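Side-chain contact in catalase-3 (Neurospora crassa, PDB 4AJ9), which uses heme to break down hydrogen peroxide into water and oxygen and probably protects cells from its toxic effects: residues 561-566 / 583-588. Residues are numbered along the deposited sequence; the frame is centred on the assembly and turned at random.
Sequences KVTVIA and TAFDAV
Phe585 reaches across to strand 561-566 and sets the outer end of its ring against Thr563 and Ile565. The phenyl CG lies anti to its own carbonyl carbon (chi1 -48°), which sends the ring toward the strand. The Thr563 and Phe585 side chains cross at about a right angle. Thr563 OG1 sits at the ring edge, near the ring plane, 3.6 Å from Phe585 CE1. Thr563 CB is as near, 3.6 Å from Phe585 CE1. This is van der Waals contact.

Ile565, two residues on, points to the same side of the strand. The Ile565 and Phe585 side chains approach each other from opposite directions. The CG1 branch of Ile565 carries CD1 to the outer end of the ring, 3.7 Å from both CE2 and CZ of Phe585. The approach is oblique. Ala584 lays its CB over the centre of one ring face, 3.9 Å above the plane.

The contact joins strand 561-566 to the loop leading into strand 587-590, well away from the heme. Both strands belong to a six-stranded parallel sheet, consistent with the glutamine-amidotransferase-like domain of long catalases. Strand 533-537 runs between them. An alanine in place of Phe585 would probably leave Ile565 CD1 and Thr563 CB without their partner and open a gap between the loop and strand 561-566. With 122 Å² buried in all, the joint is small and rests on dispersion and shape.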
loop_
_atom_site.group_PDB
_atom_site.type_symbol
_atom_site.label_atom_id
_atom_site.label_comp_id
_atom_site.label_asym_id
_atom_site.label_seq_id
_atom_site.Cartn_x
_atom_site.Cartn_y
_atom_site.Cartn_z
ATOM N N LYS C 561 34.324 -7.656 30.312
ATOM C CA LYS C 561 34.003 -8.773 29.431
ATOM C C LYS C 561 35.261 -9.187 28.688
ATOM O O LYS C 561 35.755 -8.461 27.827
ATOM C CB LYS C 561 32.929 -8.382 28.420
ATOM C CG LYS C 561 32.401 -9.561 27.618
ATOM C CD LYS C 561 31.584 -9.095 26.415
ATOM C CE LYS C 561 30.703 -10.219 25.869
ATOM N NZ LYS C 561 31.489 -11.447 25.553
ATOM N N VAL C 562 35.780 -10.361 29.026
ATOM C CA VAL C 562 37.103 -10.754 28.575
ATOM C C VAL C 562 37.017 -11.867 27.542
ATOM O O VAL C 562 36.296 -12.839 27.729
ATOM C CB VAL C 562 37.959 -11.223 29.771
ATOM C CG1 VAL C 562 39.365 -11.606 29.321
ATOM C CG2 VAL C 562 37.993 -10.135 30.842
ATOM N N THR C 563 37.745 -11.710 26.447
ATOM C CA THR C 563 37.783 -12.731 25.404
ATOM C C THR C 563 39.188 -13.301 25.312
ATOM O O THR C 563 40.122 -12.595 24.932
ATOM C CB THR C 563 37.412 -12.139 24.028
ATOM O OG1 THR C 563 36.136 -11.494 24.104
ATOM C CG2 THR C 563 37.363 -13.231 22.963
ATOM N N VAL C 564 39.349 -14.571 25.660
ATOM C CA VAL C 564 40.644 -15.219 25.484
ATOM C C VAL C 564 40.783 -15.728 24.051
ATOM O O VAL C 564 39.924 -16.460 23.549
ATOM C CB VAL C 564 40.830 -16.382 26.466
ATOM C CG1 VAL C 564 42.127 -17.132 26.162
ATOM C CG2 VAL C 564 40.822 -15.854 27.900
ATOM N N ILE C 565 41.870 -15.337 23.401
ATOM C CA ILE C 565 42.080 -15.643 21.989
ATOM C C ILE C 565 43.259 -16.582 21.804
ATOM O O ILE C 565 44.306 -16.380 22.411
ATOM C CB ILE C 565 42.371 -14.355 21.206
ATOM C CG1 ILE C 565 41.223 -13.354 21.386
ATOM C CG2 ILE C 565 42.645 -14.654 19.720
ATOM C CD1 ILE C 565 41.566 -11.955 20.882
ATOM N N ALA C 566 43.089 -17.604 20.963
ATOM C CA ALA C 566 44.199 -18.479 20.591
ATOM C C ALA C 566 44.049 -18.998 19.156
ATOM O O ALA C 566 43.175 -18.557 18.411
ATOM C CB ALA C 566 44.326 -19.635 21.575
ATOM N N THR C 583 39.485 -4.126 16.908
ATOM C CA THR C 583 38.313 -3.252 16.957
ATOM C C THR C 583 37.259 -3.744 17.950
ATOM O O THR C 583 36.390 -2.975 18.367
ATOM C CB THR C 583 37.629 -3.093 15.571
ATOM O OG1 THR C 583 37.328 -4.387 15.024
ATOM C CG2 THR C 583 38.504 -2.305 14.603
ATOM N N ALA C 584 37.331 -5.022 18.317
ATOM C CA ALA C 584 36.328 -5.626 19.198
ATOM C C ALA C 584 36.557 -5.320 20.674
ATOM O O ALA C 584 35.686 -5.568 21.513
ATOM C CB ALA C 584 36.279 -7.125 18.999
ATOM N N PHE C 585 37.731 -4.788 20.989
ATOM C CA PHE C 585 38.148 -4.670 22.376
ATOM C C PHE C 585 38.514 -3.249 22.758
ATOM O O PHE C 585 38.884 -2.438 21.918
ATOM C CB PHE C 585 39.340 -5.598 22.651
ATOM C CG PHE C 585 39.138 -6.989 22.133
ATOM C CD1 PHE C 585 38.167 -7.802 22.683
ATOM C CD2 PHE C 585 39.897 -7.468 21.084
ATOM C CE1 PHE C 585 37.967 -9.080 22.207
ATOM C CE2 PHE C 585 39.704 -8.748 20.608
ATOM C CZ PHE C 585 38.729 -9.545 21.160
ATOM N N ASP C 586 38.411 -2.965 24.048
ATOM C CA ASP C 586 38.781 -1.666 24.570
ATOM C C ASP C 586 40.206 -1.710 25.120
ATOM O O ASP C 586 40.841 -0.669 25.306
ATOM C CB ASP C 586 37.777 -1.229 25.633
ATOM C CG ASP C 586 36.368 -1.147 25.091
ATOM O OD1 ASP C 586 36.146 -0.288 24.218
ATOM O OD2 ASP C 586 35.485 -1.928 25.539
ATOM N N ALA C 587 40.705 -2.919 25.357
ATOM C CA ALA C 587 42.089 -3.120 25.796
ATOM C C ALA C 587 42.621 -4.450 25.251
ATOM O O ALA C 587 41.858 -5.389 25.048
ATOM C CB ALA C 587 42.172 -3.083 27.331
ATOM N N VAL C 588 43.925 -4.525 24.998
ATOM C CA VAL C 588 44.529 -5.747 24.471
ATOM C C VAL C 588 45.699 -6.187 25.354
ATOM O O VAL C 588 46.629 -5.421 25.592
ATOM C CB VAL C 588 45.010 -5.564 23.023
ATOM C CG1 VAL C 588 45.702 -6.827 22.527
ATOM C CG2 VAL C 588 43.835 -5.217 22.134
#